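Local coordinates for putative uncharacterized protein (Toxoplasma gondii, PDB 4FBD) that is of unknown function, a conserved hypothetical protein of the DUF3228 family from an apicomplexan parasite, at residues I95-G100 and A148-I153; P88-L93 and I153-E158. One frame throughout, in Å; residues are numbered along the deposited sequence.

Contact 1: I95-G100 and A148-I153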
# COMPACT_ATOMS: atom_id res chain seq x y z
N ILE A 95 -8.61 -25.55 14.02
CA ILE A 95 -8.24 -26.74 14.73
C ILE A 95 -6.73 -26.64 15.08
O ILE A 95 -5.98 -25.84 14.47
CB ILE A 95 -8.48 -28.01 13.88
CG1 ILE A 95 -7.51 -28.06 12.69
CG2 ILE A 95 -9.94 -28.08 13.36
CD1 ILE A 95 -7.58 -29.37 11.86
N PRO A 96 -6.27 -27.42 16.05
CA PRO A 96 -4.84 -27.45 16.35
C PRO A 96 -4.01 -27.87 15.12
O PRO A 96 -4.46 -28.69 14.31
CB PRO A 96 -4.72 -28.53 17.43
CG PRO A 96 -6.10 -28.56 18.09
CD PRO A 96 -7.06 -28.27 16.97
N ASN A 97 -2.83 -27.29 14.98
CA ASN A 97 -1.95 -27.55 13.86
C ASN A 97 -1.17 -28.84 14.07
O ASN A 97 -0.05 -28.83 14.57
CB ASN A 97 -1.00 -26.36 13.69
CG ASN A 97 -0.14 -26.46 12.46
OD1 ASN A 97 -0.30 -27.39 11.65
ND2 ASN A 97 0.78 -25.51 12.30
N PHE A 98 -1.75 -29.96 13.67
CA PHE A 98 -1.10 -31.26 13.88
C PHE A 98 -0.12 -31.67 12.79
O PHE A 98 0.57 -32.67 12.96
CB PHE A 98 -2.14 -32.36 14.07
CG PHE A 98 -2.90 -32.69 12.83
CD1 PHE A 98 -2.43 -33.67 11.95
CD2 PHE A 98 -4.06 -32.04 12.53
CE1 PHE A 98 -3.13 -33.99 10.79
CE2 PHE A 98 -4.79 -32.34 11.37
CZ PHE A 98 -4.33 -33.31 10.50
N VAL A 99 -0.07 -30.96 11.66
CA VAL A 99 0.91 -31.31 10.61
C VAL A 99 2.16 -30.45 10.67
O VAL A 99 3.08 -30.61 9.89
CB VAL A 99 0.30 -31.17 9.21
CG1 VAL A 99 -0.95 -32.03 9.11
CG2 VAL A 99 -0.03 -29.74 8.91
N GLY A 100 2.20 -29.51 11.62
CA GLY A 100 3.35 -28.61 11.75
C GLY A 100 3.52 -27.65 10.58
O GLY A 100 4.63 -27.30 10.22
N ALA A 148 0.08 -22.07 15.50
CA ALA A 148 -0.80 -22.58 16.51
C ALA A 148 -2.04 -23.30 15.94
O ALA A 148 -2.49 -24.33 16.49
CB ALA A 148 -1.22 -21.43 17.39
N PHE A 149 -2.56 -22.80 14.82
CA PHE A 149 -3.79 -23.34 14.26
C PHE A 149 -3.82 -23.47 12.76
O PHE A 149 -2.97 -22.97 12.06
CB PHE A 149 -4.96 -22.40 14.60
CG PHE A 149 -5.07 -22.07 16.05
CD1 PHE A 149 -5.57 -22.99 16.95
CD2 PHE A 149 -4.72 -20.80 16.51
CE1 PHE A 149 -5.68 -22.67 18.31
CE2 PHE A 149 -4.82 -20.47 17.86
CZ PHE A 149 -5.30 -21.40 18.75
N LEU A 150 -4.84 -24.19 12.29
CA LEU A 150 -5.16 -24.31 10.89
C LEU A 150 -6.58 -23.76 10.73
O LEU A 150 -7.50 -24.18 11.45
CB LEU A 150 -5.12 -25.76 10.42
CG LEU A 150 -3.78 -26.46 10.58
CD1 LEU A 150 -3.90 -27.92 10.24
CD2 LEU A 150 -2.70 -25.74 9.73
N ASP A 151 -6.75 -22.80 9.82
CA ASP A 151 -8.04 -22.26 9.51
C ASP A 151 -8.43 -23.14 8.34
O ASP A 151 -7.77 -23.11 7.29
CB ASP A 151 -7.93 -20.79 9.10
CG ASP A 151 -9.29 -20.08 9.00
OD1 ASP A 151 -10.34 -20.72 9.23
OD2 ASP A 151 -9.28 -18.84 8.71
N LEU A 152 -9.44 -23.99 8.54
CA LEU A 152 -9.91 -24.88 7.49
C LEU A 152 -11.07 -24.20 6.81
O LEU A 152 -12.08 -23.88 7.46
CB LEU A 152 -10.35 -26.21 8.06
CG LEU A 152 -9.31 -27.01 8.85
CD1 LEU A 152 -9.97 -28.31 9.41
CD2 LEU A 152 -8.10 -27.28 7.98
N ILE A 153 -10.93 -23.96 5.51
CA ILE A 153 -12.00 -23.28 4.79
C ILE A 153 -12.81 -24.33 4.09
O ILE A 153 -12.25 -25.16 3.38
CB ILE A 153 -11.48 -22.29 3.75
CG1 ILE A 153 -10.39 -21.39 4.35
CG2 ILE A 153 -12.64 -21.46 3.20
CD1 ILE A 153 -10.87 -20.58 5.52

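Contact 2: P88-L93 and I153-E158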
# COMPACT_ATOMS: atom_id res chain seq x y z
N PRO A 88 -23.66 -18.17 2.18
CA PRO A 88 -24.01 -19.43 2.85
C PRO A 88 -23.24 -20.66 2.35
O PRO A 88 -23.44 -21.75 2.90
CB PRO A 88 -25.52 -19.57 2.57
CG PRO A 88 -25.80 -18.66 1.43
CD PRO A 88 -24.81 -17.55 1.52
N PHE A 89 -22.38 -20.50 1.34
CA PHE A 89 -21.61 -21.64 0.80
C PHE A 89 -20.17 -21.75 1.31
O PHE A 89 -19.45 -22.70 0.95
CB PHE A 89 -21.64 -21.68 -0.74
CG PHE A 89 -20.91 -20.54 -1.43
CD1 PHE A 89 -19.53 -20.56 -1.61
CD2 PHE A 89 -21.63 -19.48 -2.00
CE1 PHE A 89 -18.88 -19.52 -2.28
CE2 PHE A 89 -20.99 -18.45 -2.67
CZ PHE A 89 -19.60 -18.47 -2.81
N CYS A 90 -19.75 -20.79 2.13
CA CYS A 90 -18.43 -20.84 2.71
C CYS A 90 -18.57 -20.95 4.22
O CYS A 90 -19.46 -20.38 4.82
CB CYS A 90 -17.60 -19.61 2.37
SG CYS A 90 -15.93 -19.75 3.05
N ARG A 91 -17.65 -21.68 4.83
CA ARG A 91 -17.65 -21.84 6.28
C ARG A 91 -16.27 -22.19 6.68
O ARG A 91 -15.53 -22.64 5.86
CB ARG A 91 -18.62 -22.93 6.68
CG ARG A 91 -18.32 -23.57 8.00
CD ARG A 91 -19.53 -23.94 8.64
NE ARG A 91 -20.28 -22.76 9.12
CZ ARG A 91 -21.54 -22.82 9.55
NH1 ARG A 91 -22.20 -23.99 9.54
NH2 ARG A 91 -22.16 -21.72 9.97
N HIS A 92 -15.90 -21.95 7.93
CA HIS A 92 -14.56 -22.33 8.34
C HIS A 92 -14.42 -22.65 9.82
O HIS A 92 -15.23 -22.23 10.62
CB HIS A 92 -13.58 -21.23 7.90
CG HIS A 92 -13.75 -19.94 8.62
ND1 HIS A 92 -12.83 -19.48 9.54
CD2 HIS A 92 -14.75 -19.03 8.58
CE1 HIS A 92 -13.24 -18.32 10.02
NE2 HIS A 92 -14.40 -18.02 9.46
N LEU A 93 -13.40 -23.42 10.16
CA LEU A 93 -13.14 -23.74 11.55
C LEU A 93 -11.64 -23.76 11.81
O LEU A 93 -10.84 -23.97 10.89
CB LEU A 93 -13.71 -25.10 11.94
CG LEU A 93 -13.20 -26.28 11.13
CD1 LEU A 93 -13.36 -27.61 11.88
CD2 LEU A 93 -13.92 -26.29 9.76
N ILE A 153 -10.93 -23.96 5.51
CA ILE A 153 -12.00 -23.28 4.79
C ILE A 153 -12.81 -24.33 4.09
O ILE A 153 -12.25 -25.16 3.38
CB ILE A 153 -11.48 -22.29 3.75
CG1 ILE A 153 -10.39 -21.39 4.35
CG2 ILE A 153 -12.64 -21.46 3.20
CD1 ILE A 153 -10.87 -20.58 5.52
N LEU A 154 -14.13 -24.29 4.29
CA LEU A 154 -15.04 -25.26 3.71
C LEU A 154 -15.95 -24.68 2.63
O LEU A 154 -16.31 -23.51 2.68
CB LEU A 154 -15.94 -25.84 4.80
CG LEU A 154 -15.21 -26.48 5.99
CD1 LEU A 154 -16.19 -26.98 7.02
CD2 LEU A 154 -14.29 -27.61 5.54
N TYR A 155 -16.30 -25.50 1.65
CA TYR A 155 -17.25 -25.14 0.60
C TYR A 155 -18.29 -26.22 0.57
O TYR A 155 -17.97 -27.37 0.85
CB TYR A 155 -16.59 -25.00 -0.78
CG TYR A 155 -16.19 -23.57 -1.13
CD1 TYR A 155 -15.31 -22.85 -0.33
CD2 TYR A 155 -16.70 -22.94 -2.27
CE1 TYR A 155 -14.95 -21.54 -0.65
CE2 TYR A 155 -16.35 -21.65 -2.60
CZ TYR A 155 -15.47 -20.95 -1.78
OH TYR A 155 -15.12 -19.66 -2.10
N SER A 156 -19.52 -25.85 0.27
CA SER A 156 -20.59 -26.82 0.17
C SER A 156 -20.28 -27.77 -0.98
O SER A 156 -19.43 -27.48 -1.82
CB SER A 156 -21.94 -26.14 -0.10
OG SER A 156 -21.93 -25.49 -1.36
N ARG A 157 -20.98 -28.90 -0.98
CA ARG A 157 -20.88 -29.91 -2.04
C ARG A 157 -21.31 -29.27 -3.37
O ARG A 157 -20.73 -29.50 -4.42
CB ARG A 157 -21.83 -31.05 -1.70
CG ARG A 157 -21.86 -32.16 -2.70
CD ARG A 157 -23.12 -33.02 -2.56
NE ARG A 157 -23.28 -33.66 -1.26
CZ ARG A 157 -24.18 -33.35 -0.33
NH1 ARG A 157 -25.08 -32.40 -0.52
NH2 ARG A 157 -24.21 -34.03 0.81
N GLU A 158 -22.34 -28.44 -3.28
CA GLU A 158 -22.91 -27.74 -4.43
C GLU A 158 -21.88 -26.83 -5.08
O GLU A 158 -21.56 -27.01 -6.26
CB GLU A 158 -24.15 -26.95 -3.98
CG GLU A 158 -25.32 -27.85 -3.50
CD GLU A 158 -24.96 -28.78 -2.32
OE1 GLU A 158 -24.31 -28.34 -1.33
OE2 GLU A 158 -25.33 -29.98 -2.38

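Contact 1: I95-G100 and A148-I153
I95 and L150 form a hydrogen-bonded antiparallel pair where strand 90-96 ends against the start of strand 149-156. I95 N gives its hydrogen to L150 O at 3.1 Å, and L150 N returns a bond to I95 O at 3.0 Å. I95 O also receives a CA-H...O contact from F149 CA and lies at the edge of the F149 ring, near its plane. One pair further on, P96 faces F149 in a non-hydrogen-bonded pair, so no N-H of this proline is called for toward strand 149-156, and the two side chains diverge. Beyond it the bonding fades to a weak one from N97 N to A148 O at 3.3 Å, and N97 turns the chain away as the centre of an inverse gamma turn.

Aliphatic side chains fill the face that carries I95, L150 and L152. With chi1 at 68°, I95 CG1 sits between backbone N and carbonyl carbon, and CD1 reaches L152 CD1 at 3.6 Å, the two chains crossing at about a right angle. L150 CD2 lies 3.5 Å from N97 OD1, while N97 ND2 bonds to A147 O, just before segment 148-153, and to A101 O, just after segment 95-100. These are antiparallel neighbours in a mixed sheet with one apolar face, where I95 and L152 pack on V70 of helix 63-76.

Contact 2: P88-L93 and I153-E158
R91 and L154 form the hydrogen-bonded pair at the middle of this antiparallel pairing, whose short strand segments run 147° apart. L154 N meets R91 O at 2.7 Å. The return bond runs from R91 N to L154 O at 3.1 Å. At the far end S156 N bonds to F89 O at 3.2 Å, so the pairing extends to the residue just before strand 90-96. CA-H...O contacts from Y155 CA to F89 O and from C90 CA to L154 O supplement these bonds.

S156 closes the strand and, as N-cap, begins helix 157-166: its short hydroxyl side chain suits the place, since OG bonds to Q159 N in the first turn of the helix while the backbone N stays with F89. The contact is thus the antiparallel pairing of two inner strands of a mixed sheet, carried up to the point where strand 149-156 hands over to helix 157-166.

Aromatic and sulfur contacts occupy the face carrying C90, H92, I153 and Y155. The F89 and Y155 side chains lie side by side and point the same way; F89 CE1 approaches Y155 CE2 to 3.3 Å, with the ring planes inclined at 56°, while F89 O lies over one face of the tyrosine ring. C90, small enough to sit between larger neighbours, holds SG anti to its own backbone N (chi1 -177°), where it touches I153 CG2 at 3.7 Å and lies obliquely to the Y155 ring. I153 CD1 meets H92 CB at 3.7 Å; H92 ND1 is hydrogen-bonded to D151 OD1.

Aliphatic packing rules the face of R91 and L154. L154 CD1 lies 3.6 Å from L93 CD2 and reaches the methylene CG of R91, whose polar end leads away; R91, L93 and L154 all touch F82 of strand 82-84.

In the fold
From the N terminus the chain passes helix 63-76 and strand 82-84, then runs along strand 90-96, supplying first the 88-93 half of contact 2 and then the 95-100 half of contact 1. It leaves for some fifty residues, building strands 105-107, 117-121 and 130-135 of the second sheet, and returns as strand 149-156, closing contact 1 first and contact 2 afterwards. The smaller loop therefore sits within the larger one, as expected of antiparallel strands. The contact centres are about 17 Å apart along one strand pair; they share I153 and are joined by L152 N to L93 O. Contact 1 lies against helix 63-76, whereas contact 2 runs into helix 157-166.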